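Side-chain contacts in putative short-chain oxidoreductase (Thermus thermophilus, PDB 2YUT), which probably acts as an NADP-dependent oxidoreductase of the short-chain dehydrogenase/reductase family, here with NADP bound in its Rossmann-fold pocket: residues 166-171 / 176-181; 14-19 / 190-195; 52-57 / 104-109; 150-153 / 158-161; 91-96 / 131-136. One frame throughout, in Å; residues are numbered along the deposited sequence.

Overall arrangement
The five contacts sample both flanks of a parallel Rossmann sheet. Interactions 1 and 5 frame the NADP: one grips the nicotinamide amide and a phosphate, the other bonds a ribose hydroxyl. Their centres are 18 Å apart, yet Leu171 CD2 comes within 4.2 Å of Tyr134 OH. Interaction 2 joins the helix after the glycine-rich loop to the last helix, with nearest atoms about 8 Å from interaction 1. Interactions 3 and 4 touch through Leu105, whose CD1 is 4.0 Å from Leu159 CD2. Helix 89-107 serves interactions 3 and 5, helix 132-153 interactions 4 and 5, and these three contacts all reach the second subunit.

Interaction 1. Residues 166-171 / 176-181; sequences AVATGL and GGPPKG. With NAP (NADP nicotinamide-adenine-dinucleotide phosphate), chain B.
Ala166 O and Gly181 O share one water, which donates to both, at 2.9 Å from Ala166 O and 3.1 Å from Gly181 O. Otherwise the two segments meet through carbon: Ala166 CB presses on Pro179 CG at 3.4 Å, tighter than usual, and Pro178 CG lies 3.6 Å from Ala168 CA. Facing the cofactor, Val167 N donates to the carboxamide oxygen O7N of NADP at 2.8 Å (158°), while the amide nitrogen N7N gives a weak bond back to Val167 O; together they probably limit the turning of the carboxamide. With chi1 at 70°, Thr169 OG1 can accept from Leu171 N at 3.1 Å, an ST turn, and also donate to phosphate oxygen O1N, at a modelled length too short to be trusted. Trp172 packs on Ala166, Pro178 and Pro179. All this lies in the loop from strand 158-162 to helix 185-196, where Val167 packs on Leu12 of helix 11-19 and on Pro185 and Ala188 of helix 185-196.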
# COMPACT_ATOMS: atom_id res chain seq x y z
N ALA A 166 -17.41 9.78 4.24
CA ALA A 166 -16.87 11.11 3.98
C ALA A 166 -17.08 12.03 5.19
O ALA A 166 -18.12 11.97 5.86
CB ALA A 166 -17.52 11.71 2.74
N VAL A 167 -16.08 12.86 5.48
CA VAL A 167 -16.12 13.80 6.60
C VAL A 167 -15.73 15.17 6.04
O VAL A 167 -14.77 15.28 5.27
CB VAL A 167 -15.12 13.39 7.71
CG1 VAL A 167 -15.23 14.33 8.90
CG2 VAL A 167 -15.39 11.96 8.15
N ALA A 168 -16.47 16.20 6.42
CA ALA A 168 -16.21 17.56 5.93
C ALA A 168 -14.98 18.21 6.55
O ALA A 168 -15.07 18.82 7.62
CB ALA A 168 -17.45 18.44 6.16
N THR A 169 -13.84 18.08 5.89
CA THR A 169 -12.59 18.67 6.37
C THR A 169 -11.82 19.23 5.19
O THR A 169 -12.22 19.06 4.03
CB THR A 169 -11.68 17.63 7.05
OG1 THR A 169 -11.16 16.74 6.05
CG2 THR A 169 -12.44 16.84 8.10
N GLY A 170 -10.70 19.88 5.48
CA GLY A 170 -9.88 20.45 4.43
C GLY A 170 -9.24 19.40 3.53
O GLY A 170 -8.65 19.74 2.51
N LEU A 171 -9.36 18.12 3.90
CA LEU A 171 -8.79 17.05 3.10
C LEU A 171 -9.32 17.12 1.67
O LEU A 171 -8.59 16.85 0.71
CB LEU A 171 -9.15 15.68 3.68
CG LEU A 171 -8.63 14.45 2.92
CD1 LEU A 171 -7.12 14.34 3.10
CD2 LEU A 171 -9.31 13.19 3.43
N GLY A 176 -12.16 19.66 -4.60
CA GLY A 176 -13.32 20.50 -4.83
C GLY A 176 -14.30 20.61 -3.67
O GLY A 176 -15.42 21.09 -3.85
N GLY A 177 -13.89 20.17 -2.48
CA GLY A 177 -14.77 20.25 -1.32
C GLY A 177 -15.40 18.91 -0.97
O GLY A 177 -15.46 18.02 -1.81
N PRO A 178 -15.88 18.74 0.27
CA PRO A 178 -16.51 17.49 0.73
C PRO A 178 -17.78 17.15 -0.05
O PRO A 178 -18.50 18.04 -0.49
CB PRO A 178 -16.80 17.76 2.20
CG PRO A 178 -15.79 18.79 2.58
CD PRO A 178 -15.79 19.70 1.39
N PRO A 179 -18.07 15.86 -0.21
CA PRO A 179 -19.28 15.46 -0.93
C PRO A 179 -20.51 15.73 -0.08
O PRO A 179 -20.41 16.07 1.09
CB PRO A 179 -19.05 13.97 -1.17
CG PRO A 179 -18.29 13.56 0.04
CD PRO A 179 -17.28 14.68 0.19
N LYS A 180 -21.68 15.56 -0.69
CA LYS A 180 -22.94 15.79 -0.01
C LYS A 180 -23.11 14.79 1.13
O LYS A 180 -22.75 13.62 1.00
CB LYS A 180 -24.10 15.65 -1.01
CG LYS A 180 -25.39 16.32 -0.57
CD LYS A 180 -26.41 16.32 -1.70
CE LYS A 180 -27.65 17.12 -1.32
NZ LYS A 180 -28.65 17.17 -2.42
N GLY A 181 -23.63 15.25 2.26
CA GLY A 181 -23.84 14.37 3.39
C GLY A 181 -22.61 14.02 4.22
O GLY A 181 -22.67 13.15 5.09
PA NAP B . -7.01 16.91 7.01
O1A NAP B . -6.37 17.37 5.61
O2A NAP B . -8.02 17.87 7.53
O5B NAP B . -5.77 16.73 8.02
C5B NAP B . -4.63 15.98 7.62
C4B NAP B . -3.58 15.97 8.74
O4B NAP B . -2.46 15.19 8.30
C3B NAP B . -3.07 17.40 8.98
O3B NAP B . -2.90 17.62 10.38
C2B NAP B . -1.70 17.37 8.29
O2B NAP B . -0.81 18.27 8.96
C1B NAP B . -1.30 15.94 8.66
N9A NAP B . -0.13 15.52 7.86
C8A NAP B . -0.10 15.36 6.54
N7A NAP B . 1.12 15.00 6.15
C5A NAP B . 1.88 14.94 7.24
C6A NAP B . 3.22 14.65 7.46
N6A NAP B . 4.03 14.34 6.45
N1A NAP B . 3.70 14.69 8.72
C2A NAP B . 2.91 15.00 9.73
N3A NAP B . 1.63 15.28 9.56
C4A NAP B . 1.09 15.26 8.33
O3 NAP B . -7.60 15.43 6.74
PN NAP B . -8.69 14.73 7.69
O1N NAP B . -10.01 14.78 7.04
O2N NAP B . -8.56 15.25 9.07
O5D NAP B . -8.23 13.19 7.68
C5D NAP B . -7.62 12.60 8.84
C4D NAP B . -7.41 11.09 8.64
O4D NAP B . -8.70 10.52 8.37
C3D NAP B . -6.55 10.82 7.40
O3D NAP B . -5.89 9.56 7.50
C2D NAP B . -7.62 10.77 6.31
O2D NAP B . -7.17 10.04 5.17
C1D NAP B . -8.66 9.93 7.06
N1N NAP B . -9.98 9.92 6.39
C2N NAP B . -10.62 11.12 6.08
C3N NAP B . -11.86 11.10 5.45
C7N NAP B . -12.57 12.42 5.11
O7N NAP B . -13.57 12.43 4.40
N7N NAP B . -12.00 13.51 5.63
C4N NAP B . -12.47 9.89 5.14
C5N NAP B . -11.84 8.69 5.46
C6N NAP B . -10.60 8.70 6.08
P2B NAP B . -0.65 19.80 8.50
O1X NAP B . -2.11 20.35 8.09
O2X NAP B . -0.23 20.59 9.84
O3X NAP B . 0.34 19.97 7.41
O HOH W 1 -20.72 10.74 5.22

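Interaction 2. Residues 14-19 / 190-195; sequences GAFARA and RKVLEG
The Phe16 ring meets Val192 with its edge: CZ is 3.8 Å from Val192 CB, and Val192 CG1 lies in the ring plane, 4.0 Å from CE1. Leu193 approaches the same ring obliquely, its CG 4.0 Å from Phe16 CE1. The two contacts differ in direction, since Phe16 crosses Val192 at about a right angle but runs past Leu193 in the opposite sense. Leu193 forks between two partners: with chi1 at -70° its methyls split, CD2 going to Phe16 CD1 and CE1, and CD1 to Ala19 CB at 3.7 Å. Phe16 and Ala19, one turn apart, thus present a single face to Leu193. In the Rossmann fold these are helix 11-19, which follows the glycine-rich nucleotide-binding loop, and helix 185-196. Their local axes pass 10.7 Å apart with a crossing angle of -59°, a spacing filled by the Phe16 ring and the branches of Val192 and Leu193. Ala15 and Phe16 also pack on Ala189. The Phe16 side chain is about 7 Å from the bound NADP and about 4 Å from the side chain of Leu12, a cofactor-binding residue. On the exposed side of helix 185-196, the Arg190 guanidinium has Glu194 OE2 in its plane, and its NH1 makes a weak salt bridge with Glu194 OE1 at 3.4 Å. Arg190 NH2 pairs with Glu187, and Arg18 NE with Glu41 of helix 32-42.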
# COMPACT_ATOMS: atom_id res chain seq x y z
N GLY A 14 -8.39 17.94 15.10
CA GLY A 14 -8.86 19.03 15.93
C GLY A 14 -10.08 18.61 16.75
O GLY A 14 -10.21 19.00 17.91
N ALA A 15 -10.97 17.83 16.15
CA ALA A 15 -12.17 17.36 16.84
C ALA A 15 -11.77 16.43 17.97
O ALA A 15 -12.33 16.50 19.06
CB ALA A 15 -13.09 16.63 15.87
N PHE A 16 -10.81 15.55 17.71
CA PHE A 16 -10.33 14.63 18.73
C PHE A 16 -9.66 15.41 19.86
O PHE A 16 -9.84 15.08 21.03
CB PHE A 16 -9.32 13.64 18.14
CG PHE A 16 -9.95 12.44 17.49
CD1 PHE A 16 -10.54 11.44 18.26
CD2 PHE A 16 -9.98 12.32 16.11
CE1 PHE A 16 -11.13 10.33 17.67
CE2 PHE A 16 -10.57 11.21 15.50
CZ PHE A 16 -11.15 10.21 16.28
N ALA A 17 -8.89 16.43 19.51
CA ALA A 17 -8.19 17.24 20.50
C ALA A 17 -9.16 17.92 21.47
O ALA A 17 -8.96 17.89 22.68
CB ALA A 17 -7.32 18.29 19.82
N ARG A 18 -10.22 18.53 20.93
CA ARG A 18 -11.20 19.21 21.76
C ARG A 18 -12.02 18.21 22.57
O ARG A 18 -12.41 18.50 23.69
CB ARG A 18 -12.12 20.08 20.90
CG ARG A 18 -11.38 21.24 20.24
CD ARG A 18 -12.30 22.17 19.48
NE ARG A 18 -11.57 23.35 19.03
CZ ARG A 18 -10.96 23.46 17.86
NH1 ARG A 18 -10.99 22.45 16.99
NH2 ARG A 18 -10.29 24.57 17.56
N ALA A 19 -12.26 17.03 22.00
CA ALA A 19 -13.04 16.01 22.69
C ALA A 19 -12.26 15.35 23.82
O ALA A 19 -12.85 14.78 24.74
CB ALA A 19 -13.50 14.94 21.70
N ARG A 190 -16.71 11.70 17.69
CA ARG A 190 -17.59 11.22 18.76
C ARG A 190 -17.90 9.74 18.55
O ARG A 190 -17.82 8.94 19.48
CB ARG A 190 -18.90 12.01 18.78
CG ARG A 190 -19.89 11.53 19.86
CD ARG A 190 -21.22 12.27 19.81
NE ARG A 190 -22.05 11.90 18.66
CZ ARG A 190 -22.65 10.72 18.50
NH1 ARG A 190 -22.53 9.77 19.42
NH2 ARG A 190 -23.38 10.49 17.42
N LYS A 191 -18.24 9.37 17.32
CA LYS A 191 -18.54 7.98 17.02
C LYS A 191 -17.33 7.08 17.21
O LYS A 191 -17.45 5.96 17.72
CB LYS A 191 -19.07 7.85 15.58
CG LYS A 191 -20.48 8.40 15.41
CD LYS A 191 -21.07 8.03 14.06
CE LYS A 191 -22.53 8.44 13.96
NZ LYS A 191 -23.12 8.04 12.66
N VAL A 192 -16.15 7.56 16.83
CA VAL A 192 -14.95 6.75 17.00
C VAL A 192 -14.72 6.54 18.50
O VAL A 192 -14.59 5.41 18.95
CB VAL A 192 -13.71 7.43 16.38
CG1 VAL A 192 -12.46 6.64 16.75
CG2 VAL A 192 -13.86 7.49 14.87
N LEU A 193 -14.70 7.63 19.25
CA LEU A 193 -14.50 7.55 20.69
C LEU A 193 -15.56 6.65 21.33
O LEU A 193 -15.28 5.95 22.30
CB LEU A 193 -14.55 8.95 21.31
CG LEU A 193 -13.36 9.85 20.96
CD1 LEU A 193 -13.52 11.22 21.60
CD2 LEU A 193 -12.08 9.19 21.45
N GLU A 194 -16.77 6.67 20.77
CA GLU A 194 -17.85 5.84 21.28
C GLU A 194 -17.56 4.38 20.94
O GLU A 194 -17.77 3.48 21.75
CB GLU A 194 -19.19 6.28 20.67
CG GLU A 194 -20.42 5.73 21.37
CD GLU A 194 -21.68 6.48 20.99
OE1 GLU A 194 -22.06 6.46 19.79
OE2 GLU A 194 -22.30 7.09 21.89
N GLY A 195 -17.06 4.13 19.73
CA GLY A 195 -16.72 2.77 19.34
C GLY A 195 -15.68 2.19 20.30
O GLY A 195 -15.65 0.98 20.54

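Interaction 3. Residues 52-57 / 104-109; sequences ADELEA and VLKHAR
Glu54 OE2 takes two donors from the other helix. His107 NE2 gives the shorter bond, 2.9 Å long with an N-H...O angle of 164°; OE2 receives it on the anti lone pair and lies close to the imidazole plane. Lys106 NZ adds a weak hydrogen bond and salt bridge to the same OE2 at 3.3 Å. Carboxylate and imidazole planes stand 56° apart. Extended chains carry both charges to the meeting point: Glu54 has CG anti to its amide nitrogen (chi1 180°), and Lys106 is fully stretched, with its CG 4.0 Å above the centre of the His107 ring. This is a His-carboxylate pair joining the first turn of helix 54-64 to the end of helix 89-107. With a leucine in place of Glu54, His107 NE2 would probably lose its acceptor and the Lys106 ammonium its counter-charge. One turn on from Glu54, Ala57 CB comes within 4.4 Å of Val104 N. The start of helix 54-64 is capped by Asp53 OD1, which takes Glu56 N at 3.2 Å from above the carboxylate plane and Leu55 N through a weak bond. Glu56 OE1 in turn accepts from the backbone N of Asp50, a cofactor-binding residue. After the end of helix 89-107, Arg109 NH2 pairs with Glu62 of helix 54-64, while the carbonyls of Leu105 and Ala108 accept from Arg83 of the second subunit.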
# COMPACT_ATOMS: atom_id res chain seq x y z
N ALA A 52 6.83 12.03 8.08
CA ALA A 52 7.31 11.25 6.95
C ALA A 52 8.83 11.17 7.09
O ALA A 52 9.50 10.42 6.38
CB ALA A 52 6.93 11.92 5.63
N ASP A 53 9.37 11.97 8.01
CA ASP A 53 10.80 11.99 8.29
C ASP A 53 10.94 11.15 9.56
O ASP A 53 10.60 11.60 10.66
CB ASP A 53 11.28 13.41 8.56
CG ASP A 53 12.79 13.49 8.81
OD1 ASP A 53 13.29 12.81 9.72
OD2 ASP A 53 13.47 14.25 8.09
N GLU A 54 11.44 9.92 9.41
CA GLU A 54 11.57 9.03 10.55
C GLU A 54 12.30 9.59 11.78
O GLU A 54 11.91 9.29 12.91
CB GLU A 54 12.23 7.72 10.14
CG GLU A 54 12.39 6.76 11.31
CD GLU A 54 12.95 5.42 10.90
OE1 GLU A 54 13.55 5.33 9.81
OE2 GLU A 54 12.80 4.46 11.69
N LEU A 55 13.33 10.39 11.57
CA LEU A 55 14.06 10.95 12.70
C LEU A 55 13.17 11.91 13.50
O LEU A 55 13.27 11.99 14.72
CB LEU A 55 15.32 11.68 12.24
CG LEU A 55 16.39 10.83 11.55
CD1 LEU A 55 17.56 11.72 11.14
CD2 LEU A 55 16.87 9.73 12.48
N GLU A 56 12.30 12.63 12.81
CA GLU A 56 11.40 13.55 13.49
C GLU A 56 10.32 12.75 14.22
O GLU A 56 9.92 13.10 15.33
CB GLU A 56 10.76 14.53 12.50
CG GLU A 56 11.73 15.57 11.97
CD GLU A 56 11.03 16.67 11.22
OE1 GLU A 56 10.14 17.32 11.81
OE2 GLU A 56 11.35 16.89 10.03
N ALA A 57 9.85 11.68 13.59
CA ALA A 57 8.83 10.84 14.21
C ALA A 57 9.42 10.24 15.48
O ALA A 57 8.78 10.24 16.54
CB ALA A 57 8.39 9.74 13.26
N VAL A 104 5.68 6.23 13.19
CA VAL A 104 5.08 6.50 14.49
C VAL A 104 4.92 5.21 15.30
O VAL A 104 5.30 5.14 16.46
CB VAL A 104 3.69 7.18 14.34
CG1 VAL A 104 2.92 7.10 15.65
CG2 VAL A 104 3.88 8.64 13.93
N LEU A 105 4.36 4.18 14.66
CA LEU A 105 4.13 2.90 15.31
C LEU A 105 5.41 2.21 15.75
O LEU A 105 5.43 1.50 16.76
CB LEU A 105 3.33 1.98 14.38
CG LEU A 105 2.88 0.64 14.97
CD1 LEU A 105 2.06 0.89 16.23
CD2 LEU A 105 2.07 -0.13 13.93
N LYS A 106 6.48 2.41 15.00
CA LYS A 106 7.75 1.78 15.33
C LYS A 106 8.42 2.38 16.57
O LYS A 106 8.98 1.65 17.39
CB LYS A 106 8.72 1.89 14.15
CG LYS A 106 10.13 1.38 14.46
CD LYS A 106 11.07 1.56 13.27
CE LYS A 106 12.47 1.03 13.58
NZ LYS A 106 13.42 1.31 12.48
N HIS A 107 8.37 3.70 16.69
CA HIS A 107 9.02 4.38 17.81
C HIS A 107 8.15 4.74 19.00
O HIS A 107 8.65 5.22 20.02
CB HIS A 107 9.71 5.64 17.27
CG HIS A 107 10.72 5.36 16.22
ND1 HIS A 107 11.97 4.83 16.50
CD2 HIS A 107 10.67 5.48 14.87
CE1 HIS A 107 12.63 4.65 15.38
NE2 HIS A 107 11.87 5.03 14.37
N ALA A 108 6.85 4.52 18.89
CA ALA A 108 5.95 4.86 19.99
C ALA A 108 6.18 4.06 21.27
O ALA A 108 6.49 2.87 21.24
CB ALA A 108 4.50 4.69 19.54
N ARG A 109 6.04 4.73 22.40
CA ARG A 109 6.16 4.07 23.70
C ARG A 109 4.71 3.88 24.14
O ARG A 109 3.93 4.82 24.10
CB ARG A 109 6.87 4.97 24.71
CG ARG A 109 8.39 4.89 24.70
CD ARG A 109 8.99 5.32 23.38
NE ARG A 109 10.42 5.56 23.52
CZ ARG A 109 11.28 5.62 22.51
NH1 ARG A 109 10.85 5.47 21.26
NH2 ARG A 109 12.56 5.84 22.74

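Interaction 4. Residues 150-153 / 158-161; sequences KELL and HLVL
Leu152 and Leu159 close the return from helix 132-153 into strand 158-162, the second half of a beta-alpha-beta crossover that starts at strand 114-119. Their side chains cross at about a right angle, Leu152 CG lying 4.0 Å from Leu159 CD2. The CB of Leu152 already faces the strand, and chi1 of -82° sets its CG against Leu159 CG and CD2. Nearer the turn, Leu153 CD1 approaches the His158 ring obliquely, 3.9 Å from CD2. Leu105 of helix 89-107 packs on both Leu152 and Leu159, and the latter also touches Ala116 and Phe118 of the neighbouring strand. Cut back to an alanine, Leu159 would probably leave a gap between helix and sheet, with Leu152 and Leu105 losing a shared partner. Outward, Glu151 OE1 bonds Val82 N of the second subunit. No hydrogen bond crosses between the two segments, which implies that the buried Leu152 and Leu159 hold each other by apolar contact away from water, whereas Leu153 and His158 add van der Waals contact at the exposed margin.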
# COMPACT_ATOMS: atom_id res chain seq x y z
N LYS A 150 -0.94 -8.80 15.86
CA LYS A 150 -0.49 -9.74 16.89
C LYS A 150 0.83 -9.32 17.54
O LYS A 150 1.07 -9.64 18.71
CB LYS A 150 -0.35 -11.15 16.31
CG LYS A 150 -1.67 -11.74 15.84
CD LYS A 150 -1.50 -13.11 15.22
CE LYS A 150 -1.02 -14.13 16.23
NZ LYS A 150 -1.00 -15.50 15.65
N GLU A 151 1.67 -8.62 16.80
CA GLU A 151 2.94 -8.16 17.34
C GLU A 151 2.67 -7.18 18.49
O GLU A 151 3.26 -7.29 19.56
CB GLU A 151 3.76 -7.44 16.27
CG GLU A 151 4.35 -8.33 15.20
CD GLU A 151 5.19 -7.56 14.20
OE1 GLU A 151 6.09 -6.81 14.63
OE2 GLU A 151 4.94 -7.70 12.98
N LEU A 152 1.78 -6.23 18.25
CA LEU A 152 1.44 -5.22 19.25
C LEU A 152 0.66 -5.79 20.43
O LEU A 152 0.88 -5.38 21.57
CB LEU A 152 0.65 -4.09 18.59
CG LEU A 152 1.49 -3.02 17.86
CD1 LEU A 152 2.23 -2.18 18.89
CD2 LEU A 152 2.47 -3.68 16.89
N LEU A 153 -0.23 -6.74 20.17
CA LEU A 153 -1.02 -7.34 21.23
C LEU A 153 -0.09 -8.00 22.24
O LEU A 153 -0.41 -8.08 23.43
CB LEU A 153 -2.00 -8.36 20.66
CG LEU A 153 -3.06 -8.89 21.63
CD1 LEU A 153 -3.87 -7.74 22.21
CD2 LEU A 153 -3.97 -9.86 20.89
N HIS A 158 -3.51 -2.54 21.74
CA HIS A 158 -4.56 -2.84 20.79
C HIS A 158 -4.60 -1.87 19.63
O HIS A 158 -4.79 -0.67 19.83
CB HIS A 158 -5.93 -2.83 21.48
CG HIS A 158 -5.99 -3.69 22.69
ND1 HIS A 158 -5.48 -3.31 23.91
CD2 HIS A 158 -6.51 -4.93 22.88
CE1 HIS A 158 -5.67 -4.27 24.79
NE2 HIS A 158 -6.29 -5.27 24.19
N LEU A 159 -4.43 -2.39 18.42
CA LEU A 159 -4.48 -1.57 17.22
C LEU A 159 -5.93 -1.55 16.76
O LEU A 159 -6.58 -2.59 16.68
CB LEU A 159 -3.61 -2.15 16.11
CG LEU A 159 -2.10 -2.21 16.35
CD1 LEU A 159 -1.41 -2.85 15.14
CD2 LEU A 159 -1.55 -0.81 16.59
N VAL A 160 -6.44 -0.35 16.47
CA VAL A 160 -7.81 -0.20 16.01
C VAL A 160 -7.82 0.45 14.63
O VAL A 160 -7.24 1.52 14.44
CB VAL A 160 -8.62 0.69 16.99
CG1 VAL A 160 -10.05 0.82 16.52
CG2 VAL A 160 -8.56 0.11 18.39
N LEU A 161 -8.46 -0.20 13.67
CA LEU A 161 -8.55 0.33 12.32
C LEU A 161 -9.93 0.95 12.14
O LEU A 161 -10.95 0.28 12.28
CB LEU A 161 -8.33 -0.78 11.29
CG LEU A 161 -8.23 -0.41 9.80
CD1 LEU A 161 -9.59 -0.10 9.24
CD2 LEU A 161 -7.30 0.78 9.64

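Interaction 5. Residues 91-96 / 131-136; sequences EEMLAA and FAAYAA. With NAP (NADP nicotinamide-adenine-dinucleotide phosphate), chain B.
Met93 and Tyr134 bring their CA atoms to 5.9 Å, the nearest such pair between a segment near the N-terminal end of helix 89-107 and the first turn of helix 132-153, where Phe131 holds the N-cap position. Met93, present as selenomethionine, packs its CG methylene on Ala133 CB at 3.7 Å. Its chain then bends at chi2 (-61°) and chi3, carrying SE to the edge of the Tyr134 ring, 4.1 Å from CD1. Selenium lies 79° off the ring normal, an edge-on Met-aromatic contact. Tyr134 CG stands anti to the backbone N (chi1 -175°), which carries the ring out to the cofactor, where OH and ribose O2D hydrogen-bond at 2.9 Å. The His97 ring meets Tyr134 at about a right angle. With Lys138, Tyr134 matches the Tyr-x-x-x-Lys signature of short-chain dehydrogenases. The CD1 edge has an apolar neighbour in SE, standing where sulfur would be in methionine, while the hydroxyl end carries the polar bond to O2D, consistent with a steadied ring that offers its hydroxyl to the cofactor.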
# COMPACT_ATOMS: atom_id res chain seq x y z
N GLU A 91 3.78 8.27 -4.57
CA GLU A 91 4.78 8.34 -3.52
C GLU A 91 4.37 9.30 -2.40
O GLU A 91 4.63 9.03 -1.22
CB GLU A 91 6.13 8.76 -4.11
CG GLU A 91 6.63 7.78 -5.16
CD GLU A 91 7.86 8.27 -5.88
OE1 GLU A 91 8.91 8.43 -5.22
OE2 GLU A 91 7.78 8.50 -7.11
N GLU A 92 3.72 10.41 -2.75
CA GLU A 92 3.27 11.38 -1.76
C GLU A 92 2.18 10.77 -0.88
O GLU A 92 2.17 10.98 0.34
CB GLU A 92 2.71 12.63 -2.43
CG GLU A 92 3.71 13.37 -3.31
CD GLU A 92 3.19 14.69 -3.84
OE1 GLU A 92 2.04 14.73 -4.33
OE2 GLU A 92 3.93 15.69 -3.77
N MSE A 93 1.28 10.01 -1.50
CA MSE A 93 0.19 9.37 -0.79
C MSE A 93 0.70 8.31 0.19
O MSE A 93 0.26 8.26 1.34
CB MSE A 93 -0.79 8.73 -1.78
CG MSE A 93 -1.65 9.73 -2.53
SE MSE A 93 -2.79 10.82 -1.36
CE MSE A 93 -1.74 12.44 -1.39
N LEU A 94 1.63 7.48 -0.27
CA LEU A 94 2.21 6.44 0.58
C LEU A 94 2.98 7.06 1.74
O LEU A 94 2.94 6.55 2.86
CB LEU A 94 3.13 5.53 -0.24
CG LEU A 94 2.47 4.38 -1.02
CD1 LEU A 94 1.89 3.38 -0.03
CD2 LEU A 94 1.37 4.90 -1.93
N ALA A 95 3.69 8.15 1.48
CA ALA A 95 4.46 8.82 2.52
C ALA A 95 3.52 9.39 3.58
O ALA A 95 3.71 9.17 4.78
CB ALA A 95 5.30 9.94 1.91
N ALA A 96 2.50 10.12 3.14
CA ALA A 96 1.55 10.74 4.06
C ALA A 96 0.74 9.75 4.87
O ALA A 96 0.59 9.92 6.09
CB ALA A 96 0.62 11.67 3.29
N PHE A 131 -8.75 7.94 -7.91
CA PHE A 131 -8.21 7.79 -6.56
C PHE A 131 -7.29 6.58 -6.34
O PHE A 131 -7.13 6.12 -5.21
CB PHE A 131 -9.35 7.73 -5.55
CG PHE A 131 -10.17 8.99 -5.50
CD1 PHE A 131 -9.56 10.23 -5.36
CD2 PHE A 131 -11.56 8.94 -5.56
CE1 PHE A 131 -10.31 11.40 -5.29
CE2 PHE A 131 -12.33 10.10 -5.49
CZ PHE A 131 -11.70 11.34 -5.36
N ALA A 132 -6.68 6.08 -7.41
CA ALA A 132 -5.79 4.92 -7.29
C ALA A 132 -4.69 5.14 -6.25
O ALA A 132 -4.47 4.29 -5.39
CB ALA A 132 -5.17 4.60 -8.64
N ALA A 133 -4.01 6.27 -6.33
CA ALA A 133 -2.94 6.57 -5.39
C ALA A 133 -3.45 6.54 -3.94
O ALA A 133 -2.88 5.86 -3.09
CB ALA A 133 -2.32 7.93 -5.72
N TYR A 134 -4.53 7.27 -3.67
CA TYR A 134 -5.13 7.33 -2.33
C TYR A 134 -5.56 5.93 -1.89
O TYR A 134 -5.29 5.51 -0.77
CB TYR A 134 -6.35 8.25 -2.32
CG TYR A 134 -6.97 8.45 -0.95
CD1 TYR A 134 -6.49 9.45 -0.09
CD2 TYR A 134 -8.01 7.65 -0.50
CE1 TYR A 134 -7.05 9.65 1.17
CE2 TYR A 134 -8.58 7.84 0.77
CZ TYR A 134 -8.09 8.84 1.60
OH TYR A 134 -8.64 9.05 2.84
N ALA A 135 -6.24 5.22 -2.79
CA ALA A 135 -6.71 3.87 -2.49
C ALA A 135 -5.55 2.96 -2.12
O ALA A 135 -5.63 2.18 -1.17
CB ALA A 135 -7.46 3.30 -3.70
N ALA A 136 -4.46 3.05 -2.88
CA ALA A 136 -3.28 2.24 -2.64
C ALA A 136 -2.70 2.51 -1.26
O ALA A 136 -2.37 1.58 -0.52
CB ALA A 136 -2.22 2.52 -3.71
PA NAP B . -7.01 16.91 7.01
O1A NAP B . -6.37 17.37 5.61
O2A NAP B . -8.02 17.87 7.53
O5B NAP B . -5.77 16.73 8.02
C5B NAP B . -4.63 15.98 7.62
C4B NAP B . -3.58 15.97 8.74
O4B NAP B . -2.46 15.19 8.30
C3B NAP B . -3.07 17.40 8.98
O3B NAP B . -2.90 17.62 10.38
C2B NAP B . -1.70 17.37 8.29
O2B NAP B . -0.81 18.27 8.96
C1B NAP B . -1.30 15.94 8.66
N9A NAP B . -0.13 15.52 7.86
C8A NAP B . -0.10 15.36 6.54
N7A NAP B . 1.12 15.00 6.15
C5A NAP B . 1.88 14.94 7.24
C6A NAP B . 3.22 14.65 7.46
N6A NAP B . 4.03 14.34 6.45
N1A NAP B . 3.70 14.69 8.72
C2A NAP B . 2.91 15.00 9.73
N3A NAP B . 1.63 15.28 9.56
C4A NAP B . 1.09 15.26 8.33
O3 NAP B . -7.60 15.43 6.74
PN NAP B . -8.69 14.73 7.69
O1N NAP B . -10.01 14.78 7.04
O2N NAP B . -8.56 15.25 9.07
O5D NAP B . -8.23 13.19 7.68
C5D NAP B . -7.62 12.60 8.84
C4D NAP B . -7.41 11.09 8.64
O4D NAP B . -8.70 10.52 8.37
C3D NAP B . -6.55 10.82 7.40
O3D NAP B . -5.89 9.56 7.50
C2D NAP B . -7.62 10.77 6.31
O2D NAP B . -7.17 10.04 5.17
C1D NAP B . -8.66 9.93 7.06
N1N NAP B . -9.98 9.92 6.39
C2N NAP B . -10.62 11.12 6.08
C3N NAP B . -11.86 11.10 5.45
C7N NAP B . -12.57 12.42 5.11
O7N NAP B . -13.57 12.43 4.40
N7N NAP B . -12.00 13.51 5.63
C4N NAP B . -12.47 9.89 5.14
C5N NAP B . -11.84 8.69 5.46
C6N NAP B . -10.60 8.70 6.08
P2B NAP B . -0.65 19.80 8.50
O1X NAP B . -2.11 20.35 8.09
O2X NAP B . -0.23 20.59 9.84
O3X NAP B . 0.34 19.97 7.41